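Local coordinates for protein 2-nitropropane dioxygenase (Streptomyces ansochromogenes, PDB 3BW2) that probably catalyses the FMN-dependent oxidative denitrification of alkyl nitronates such as propionate 3-nitronate with molecular oxygen, on a TIM-barrel scaffold, at residues A[22-26]-A[53-57]; A[89-93]-A[300-304]; A[179-185]-A[271-275]. All blocks are in the same frame, centred on the assembly; numbering follows the deposited sequence.

Contact 1: A[22-26]-A[53-57]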
loop_
_atom_site.group_PDB
_atom_site.type_symbol
_atom_site.label_atom_id
_atom_site.label_comp_id
_atom_site.label_asym_id
_atom_site.label_seq_id
_atom_site.Cartn_x
_atom_site.Cartn_y
_atom_site.Cartn_z
ATOM N N VAL A 22 5.271 24.965 0.869
ATOM C CA VAL A 22 4.840 24.267 2.072
ATOM C C VAL A 22 5.930 24.211 3.142
ATOM O O VAL A 22 5.746 24.707 4.256
ATOM C CB VAL A 22 4.377 22.832 1.741
ATOM C CG1 VAL A 22 4.103 22.053 3.024
ATOM C CG2 VAL A 22 3.121 22.888 0.876
ATOM N N SER A 23 7.070 23.618 2.806
ATOM C CA SER A 23 8.155 23.499 3.773
ATOM C C SER A 23 9.106 24.692 3.805
ATOM O O SER A 23 10.229 24.631 3.306
ATOM C CB SER A 23 8.935 22.199 3.530
ATOM O OG SER A 23 9.252 22.042 2.167
ATOM N N VAL A 24 8.648 25.775 4.422
ATOM C CA VAL A 24 9.434 26.995 4.553
ATOM C C VAL A 24 10.440 26.859 5.701
ATOM O O VAL A 24 10.338 25.941 6.515
ATOM C CB VAL A 24 8.504 28.199 4.808
ATOM C CG1 VAL A 24 7.625 28.434 3.588
ATOM C CG2 VAL A 24 7.627 27.936 6.040
ATOM N N PRO A 25 11.433 27.767 5.776
ATOM C CA PRO A 25 12.437 27.705 6.843
ATOM C C PRO A 25 11.858 27.501 8.243
ATOM O O PRO A 25 12.380 26.711 9.021
ATOM C CB PRO A 25 13.166 29.041 6.705
ATOM C CG PRO A 25 13.149 29.262 5.221
ATOM C CD PRO A 25 11.714 28.887 4.857
ATOM N N GLN A 26 10.784 28.214 8.568
ATOM C CA GLN A 26 10.185 28.079 9.890
ATOM C C GLN A 26 9.744 26.655 10.205
ATOM O O GLN A 26 9.789 26.232 11.355
ATOM C CB GLN A 26 8.998 29.027 10.044
ATOM C CG GLN A 26 9.397 30.457 10.340
ATOM C CD GLN A 26 8.215 31.318 10.754
ATOM O OE1 GLN A 26 8.372 32.508 11.048
ATOM N NE2 GLN A 26 7.023 30.719 10.783
ATOM N N GLU A 53 16.653 30.567 1.327
ATOM C CA GLU A 53 16.022 29.787 2.388
ATOM C C GLU A 53 17.080 29.085 3.232
ATOM O O GLU A 53 16.958 28.999 4.455
ATOM C CB GLU A 53 15.054 28.753 1.810
ATOM C CG GLU A 53 13.803 29.339 1.179
ATOM C CD GLU A 53 12.676 28.324 1.112
ATOM O OE1 GLU A 53 12.951 27.155 0.764
ATOM O OE2 GLU A 53 11.518 28.697 1.401
ATOM N N ILE A 54 18.120 28.579 2.580
ATOM C CA ILE A 54 19.196 27.908 3.298
ATOM C C ILE A 54 19.811 28.872 4.310
ATOM O O ILE A 54 20.018 28.520 5.472
ATOM C CB ILE A 54 20.289 27.404 2.323
ATOM C CG1 ILE A 54 19.739 26.237 1.497
ATOM C CG2 ILE A 54 21.528 26.969 3.095
ATOM C CD1 ILE A 54 20.653 25.777 0.377
ATOM N N LYS A 55 20.093 30.093 3.873
ATOM C CA LYS A 55 20.671 31.093 4.768
ATOM C C LYS A 55 19.694 31.413 5.898
ATOM O O LYS A 55 20.076 31.511 7.063
ATOM C CB LYS A 55 21.000 32.369 3.994
ATOM C CG LYS A 55 22.142 32.217 3.004
ATOM C CD LYS A 55 22.457 33.547 2.346
ATOM C CE LYS A 55 23.704 33.461 1.487
ATOM N NZ LYS A 55 24.081 34.790 0.921
ATOM N N ARG A 56 18.427 31.572 5.534
ATOM C CA ARG A 56 17.372 31.873 6.489
ATOM C C ARG A 56 17.343 30.813 7.589
ATOM O O ARG A 56 17.359 31.128 8.780
ATOM C CB ARG A 56 16.028 31.893 5.762
ATOM C CG ARG A 56 14.834 32.312 6.603
ATOM C CD ARG A 56 14.654 33.819 6.577
ATOM N NE ARG A 56 14.893 34.421 7.886
ATOM C CZ ARG A 56 14.138 34.200 8.957
ATOM N NH1 ARG A 56 14.434 34.791 10.107
ATOM N NH2 ARG A 56 13.085 33.396 8.877
ATOM N N LEU A 57 17.310 29.553 7.176
ATOM C CA LEU A 57 17.256 28.431 8.105
ATOM C C LEU A 57 18.463 28.341 9.039
ATOM O O LEU A 57 18.316 28.012 10.213
ATOM C CB LEU A 57 17.111 27.128 7.321
ATOM C CG LEU A 57 16.926 25.852 8.140
ATOM C CD1 LEU A 57 15.738 26.004 9.092
ATOM C CD2 LEU A 57 16.712 24.686 7.190
HETATM O O HOH W 1 11.504 24.988 1.260
#
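The polar link between these two segments runs through a single ordered water. It lies 2.4 Å from Ser23 O, an unusually short distance, and 2.7 Å from Glu53 OE1. Ser23 O and Glu53 OE1 themselves are 4.5 Å apart, so the water fills the gap between them. Ser23 is the centre of an inverse gamma turn, and its OG is held by Met18 O. The turn leads to Val24, the N-cap residue of helix 25-33. Glu53 reaches from helix 47-60 to this helix start. Its OE2 is 3.5 Å from Pro25 CD and 4.1 Å from Val24 CA. Both are contacts of an oxygen with carbon and not hydrogen bonds; Pro25, at the start of the helix, has no N-H.

Pro25 is the main packing residue of segment 22-26. Its CA is 5.0 Å from the CA of Leu57. Its ring lies against helix 47-60, with Pro25 CB 3.7 Å from Arg56 CG and 4.4 Å from Leu57 CB. Leu57 CD1 also comes to 3.4 Å from Pro25 O. The Leu57 side chain also touches Leu40 of strand 38-41 and Ala28 and Ala29 of helix 25-33. Ser23 lies at the cofactor end of the contact, its side chain about 6 Å from the bound FMN. This is the packing of two successive outer helices of a TIM barrel, one on each side of strand 38-41 in the chain.

Contact 2: A[89-93]-A[300-304]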
loop_
_atom_site.group_PDB
_atom_site.type_symbol
_atom_site.label_atom_id
_atom_site.label_comp_id
_atom_site.label_asym_id
_atom_site.label_seq_id
_atom_site.Cartn_x
_atom_site.Cartn_y
_atom_site.Cartn_z
ATOM N N LEU A 89 -8.371 21.927 -21.198
ATOM C CA LEU A 89 -8.306 22.820 -20.042
ATOM C C LEU A 89 -8.777 24.236 -20.373
ATOM O O LEU A 89 -8.743 25.119 -19.514
ATOM C CB LEU A 89 -6.875 22.883 -19.495
ATOM C CG LEU A 89 -6.306 21.606 -18.871
ATOM C CD1 LEU A 89 -4.858 21.836 -18.464
ATOM C CD2 LEU A 89 -7.146 21.206 -17.663
ATOM N N ALA A 90 -9.215 24.454 -21.611
ATOM C CA ALA A 90 -9.677 25.776 -22.028
ATOM C C ALA A 90 -10.762 26.304 -21.096
ATOM O O ALA A 90 -10.782 27.491 -20.770
ATOM C CB ALA A 90 -10.198 25.726 -23.458
ATOM N N GLY A 91 -11.659 25.420 -20.668
ATOM C CA GLY A 91 -12.727 25.826 -19.770
ATOM C C GLY A 91 -12.190 26.314 -18.437
ATOM O O GLY A 91 -12.679 27.298 -17.883
ATOM N N GLU A 92 -11.182 25.620 -17.918
ATOM C CA GLU A 92 -10.567 25.992 -16.645
ATOM C C GLU A 92 -9.935 27.380 -16.772
ATOM O O GLU A 92 -10.072 28.226 -15.886
ATOM C CB GLU A 92 -9.483 24.975 -16.259
ATOM C CG GLU A 92 -9.962 23.525 -16.120
ATOM C CD GLU A 92 -10.891 23.309 -14.934
ATOM O OE1 GLU A 92 -10.968 24.198 -14.058
ATOM O OE2 GLU A 92 -11.535 22.240 -14.869
ATOM N N ALA A 93 -9.242 27.604 -17.884
ATOM C CA ALA A 93 -8.588 28.883 -18.130
ATOM C C ALA A 93 -9.609 30.024 -18.131
ATOM O O ALA A 93 -9.400 31.063 -17.499
ATOM C CB ALA A 93 -7.845 28.838 -19.462
ATOM N N LEU A 300 1.735 23.987 -17.520
ATOM C CA LEU A 300 0.440 24.257 -18.119
ATOM C C LEU A 300 -0.634 24.656 -17.101
ATOM O O LEU A 300 -1.364 25.628 -17.309
ATOM C CB LEU A 300 -0.014 23.017 -18.889
ATOM C CG LEU A 300 -1.117 23.148 -19.938
ATOM C CD1 LEU A 300 -0.625 24.011 -21.096
ATOM C CD2 LEU A 300 -1.502 21.759 -20.436
ATOM N N THR A 301 -0.714 23.918 -15.997
ATOM C CA THR A 301 -1.734 24.167 -14.973
ATOM C C THR A 301 -1.357 25.114 -13.841
ATOM O O THR A 301 -2.230 25.566 -13.096
ATOM C CB THR A 301 -2.181 22.852 -14.309
ATOM O OG1 THR A 301 -1.110 22.341 -13.505
ATOM C CG2 THR A 301 -2.558 21.819 -15.362
ATOM N N SER A 302 -0.069 25.408 -13.700
ATOM C CA SER A 302 0.389 26.277 -12.623
ATOM C C SER A 302 -0.467 27.530 -12.442
ATOM O O SER A 302 -0.856 27.858 -11.321
ATOM C CB SER A 302 1.848 26.673 -12.840
ATOM O OG SER A 302 2.303 27.434 -11.738
ATOM N N PRO A 303 -0.765 28.253 -13.540
ATOM C CA PRO A 303 -1.585 29.466 -13.449
ATOM C C PRO A 303 -2.992 29.155 -12.937
ATOM O O PRO A 303 -3.578 29.937 -12.194
ATOM C CB PRO A 303 -1.603 29.980 -14.887
ATOM C CG PRO A 303 -0.298 29.497 -15.436
ATOM C CD PRO A 303 -0.238 28.089 -14.906
ATOM N N LEU A 304 -3.532 28.010 -13.343
ATOM C CA LEU A 304 -4.870 27.609 -12.912
ATOM C C LEU A 304 -4.878 27.382 -11.406
ATOM O O LEU A 304 -5.768 27.857 -10.695
ATOM C CB LEU A 304 -5.300 26.328 -13.636
ATOM C CG LEU A 304 -5.414 26.420 -15.163
ATOM C CD1 LEU A 304 -5.754 25.047 -15.748
ATOM C CD2 LEU A 304 -6.479 27.441 -15.536
#
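Apolar packing holds this pair of helical segments together. Leu89 and Leu304 bury the largest areas, and both have CA-to-CB bonds directed at the other segment. Leu89 CD1 is the common point. It lies 3.9 Å from Leu300 CD2, 3.9 Å from Thr301 CG2 and 4.3 Å from Leu304 CD1. Leu304 sits against the first turn of helix 90-95. Its CD2 is 3.6 Å from Ala93 N, 3.7 Å from Glu92 C and 4.4 Å from Ala93 CB. Leu304 CD1 meets the aliphatic part of Glu92, at 3.8 Å from Glu92 CB. The backbones are closest between Ala93 and Leu304, with CA atoms 6.5 Å apart.

Polar groups at the contact look elsewhere. Glu92 OE2 makes a salt bridge with Arg281 and a hydrogen bond with His286. Thr301 OG1 is hydrogen-bonded to Phe270 O, which leaves its methyl for Leu89.

Backbone bonds shape each segment. Ala93 N binds Leu89 O at 3.0 Å, a regular helical turn. Helix 296-311 is kinked here: Pro303 has no N-H, and Leu304 N makes a weak bond to Thr301 O at 2.8 Å.

Helix 81-88 packs on Leu300, and helix 281-286 on Leu89 and Glu92. The arrangement is a helical cluster outside the barrel sheet, consistent with the second, helix-containing domain of nitronate monooxygenases.

Contact 3: A[179-185]-A[271-275]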
loop_
_atom_site.group_PDB
_atom_site.type_symbol
_atom_site.label_atom_id
_atom_site.label_comp_id
_atom_site.label_asym_id
_atom_site.label_seq_id
_atom_site.Cartn_x
_atom_site.Cartn_y
_atom_site.Cartn_z
ATOM N N HIS A 179 4.129 13.699 -5.284
ATOM C CA HIS A 179 4.678 12.914 -6.386
ATOM C C HIS A 179 5.377 11.609 -6.038
ATOM O O HIS A 179 6.183 11.543 -5.107
ATOM C CB HIS A 179 5.657 13.755 -7.210
ATOM C CG HIS A 179 4.994 14.723 -8.138
ATOM N ND1 HIS A 179 4.572 15.971 -7.737
ATOM C CD2 HIS A 179 4.675 14.621 -9.449
ATOM C CE1 HIS A 179 4.022 16.598 -8.762
ATOM N NE2 HIS A 179 4.072 15.800 -9.813
ATOM N N GLN A 180 5.062 10.570 -6.805
ATOM C CA GLN A 180 5.710 9.281 -6.637
ATOM C C GLN A 180 7.106 9.543 -7.187
ATOM O O GLN A 180 7.243 10.148 -8.255
ATOM C CB GLN A 180 5.012 8.216 -7.481
ATOM C CG GLN A 180 3.778 7.623 -6.831
ATOM C CD GLN A 180 4.129 6.811 -5.603
ATOM O OE1 GLN A 180 3.827 7.203 -4.474
ATOM N NE2 GLN A 180 4.788 5.673 -5.815
ATOM N N GLY A 181 8.131 9.102 -6.462
ATOM C CA GLY A 181 9.500 9.320 -6.896
ATOM C C GLY A 181 10.063 8.290 -7.864
ATOM O O GLY A 181 11.230 7.907 -7.752
ATOM N N THR A 182 9.243 7.831 -8.806
ATOM C CA THR A 182 9.701 6.862 -9.801
ATOM C C THR A 182 10.809 7.527 -10.626
ATOM O O THR A 182 10.747 8.722 -10.907
ATOM C CB THR A 182 8.551 6.438 -10.738
ATOM O OG1 THR A 182 7.878 7.605 -11.211
ATOM C CG2 THR A 182 7.555 5.554 -10.012
ATOM N N HIS A 183 11.820 6.756 -11.011
ATOM C CA HIS A 183 12.942 7.302 -11.769
ATOM C C HIS A 183 12.574 7.610 -13.215
ATOM O O HIS A 183 13.224 8.424 -13.875
ATOM C CB HIS A 183 14.130 6.336 -11.700
ATOM C CG HIS A 183 14.626 6.099 -10.306
ATOM N ND1 HIS A 183 15.680 5.259 -10.020
ATOM C CD2 HIS A 183 14.209 6.596 -9.116
ATOM C CE1 HIS A 183 15.891 5.246 -8.715
ATOM N NE2 HIS A 183 15.012 6.049 -8.144
ATOM N N ARG A 184 11.526 6.955 -13.692
ATOM C CA ARG A 184 11.008 7.145 -15.041
ATOM C C ARG A 184 9.501 6.923 -14.977
ATOM O O ARG A 184 9.041 5.980 -14.337
ATOM C CB ARG A 184 11.639 6.141 -16.008
ATOM C CG ARG A 184 12.978 6.578 -16.577
ATOM C CD ARG A 184 13.601 5.474 -17.426
ATOM N NE ARG A 184 12.660 4.926 -18.402
ATOM C CZ ARG A 184 12.160 5.602 -19.432
ATOM N NH1 ARG A 184 12.509 6.867 -19.637
ATOM N NH2 ARG A 184 11.304 5.012 -20.261
ATOM N N ASP A 185 8.732 7.794 -15.626
ATOM C CA ASP A 185 7.279 7.662 -15.609
ATOM C C ASP A 185 6.721 7.094 -16.904
ATOM O O ASP A 185 7.048 7.565 -17.989
ATOM C CB ASP A 185 6.614 9.016 -15.333
ATOM C CG ASP A 185 5.090 8.941 -15.378
ATOM O OD1 ASP A 185 4.524 7.989 -14.801
ATOM O OD2 ASP A 185 4.456 9.834 -15.982
ATOM N N THR A 271 0.121 17.717 -12.917
ATOM C CA THR A 271 1.502 17.893 -13.359
ATOM C C THR A 271 2.009 16.989 -14.478
ATOM O O THR A 271 3.115 17.193 -14.977
ATOM C CB THR A 271 2.446 17.715 -12.165
ATOM O OG1 THR A 271 2.415 16.346 -11.747
ATOM C CG2 THR A 271 2.000 18.588 -10.995
ATOM N N GLY A 272 1.225 15.987 -14.862
ATOM C CA GLY A 272 1.670 15.094 -15.914
ATOM C C GLY A 272 2.484 13.927 -15.386
ATOM O O GLY A 272 3.024 13.141 -16.165
ATOM N N ARG A 273 2.590 13.818 -14.065
ATOM C CA ARG A 273 3.316 12.719 -13.435
ATOM C C ARG A 273 2.437 12.241 -12.278
ATOM O O ARG A 273 1.728 13.035 -11.663
ATOM C CB ARG A 273 4.683 13.192 -12.912
ATOM C CG ARG A 273 5.851 12.232 -13.207
ATOM C CD ARG A 273 7.191 12.859 -12.804
ATOM N NE ARG A 273 8.370 12.097 -13.231
ATOM C CZ ARG A 273 8.765 10.937 -12.705
ATOM N NH1 ARG A 273 9.859 10.339 -13.166
ATOM N NH2 ARG A 273 8.075 10.370 -11.725
ATOM N N PRO A 274 2.465 10.935 -11.974
ATOM C CA PRO A 274 1.646 10.392 -10.885
ATOM C C PRO A 274 1.921 11.017 -9.523
ATOM O O PRO A 274 3.040 10.948 -9.007
ATOM C CB PRO A 274 1.976 8.902 -10.914
ATOM C CG PRO A 274 2.271 8.653 -12.370
ATOM C CD PRO A 274 3.138 9.850 -12.713
ATOM N N ALA A 275 0.887 11.620 -8.942
ATOM C CA ALA A 275 1.006 12.262 -7.639
ATOM C C ALA A 275 -0.306 12.066 -6.881
ATOM O O ALA A 275 -1.381 12.220 -7.457
ATOM C CB ALA A 275 1.308 13.748 -7.821
HETATM O O HOH W 2 5.626 11.126 -10.266
HETATM O O HOH W 3 5.538 11.946 -17.105
#
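An antiparallel beta bridge starts this contact, at the edge of the small three-stranded sheet that accompanies the TIM barrel. His179 and Ala275 form a non-hydrogen-bonded pair. Next to it, Gln180 N donates to Pro274 O at 3.0 Å, nearly straight.

Arg273 supplies most of the other donors. Its NH1 binds Thr182 O at 2.9 Å. Its NH2 binds Thr182 OG1 at 2.8 Å, and Thr182 O weakly at 3.2 Å. NH2 also donates to a water, 2.9 Å away, which in turn donates to Gln180 O (2.8 Å) and Pro274 O (2.9 Å). A second water serves Asp185 OD2 (2.6 Å) and Gly272 O (2.9 Å), while Asp185 OD1 forms a salt bridge with Arg268. Gln172, an FMN-binding residue, bonds to His179 O through NE2 and to Gly181 N through OE1, tying the loop to the flavin pocket.

His179 NE2 is hydrogen-bonded to Thr271 OG1 at 2.6 Å. Ala275 CB lies over the face of the His179 ring in a CH-pi contact, 3.8 Å from the centroid.

Contacts 2 and 3 are buried. Contact 1 is only partly so, with Arg56 exposed. Contact 1 belongs to the barrel wall and joins two of its helices. Contact 2 joins helices beyond the barrel sheet. Contact 3 joins two loops near the FMN. Chemistry follows place: one water and the packing of a proline in contact 1, leucine packing in contact 2, and direct and water-borne hydrogen bonds in contact 3. Contacts 2 and 3 do not touch, but their nearest atoms are about 5 Å apart. Helix 296-311 links them: it carries segment 300-304 of contact 2 and touches Thr271 of contact 3. Contacts 1 and 3 lie on opposite sides of the chain's centre.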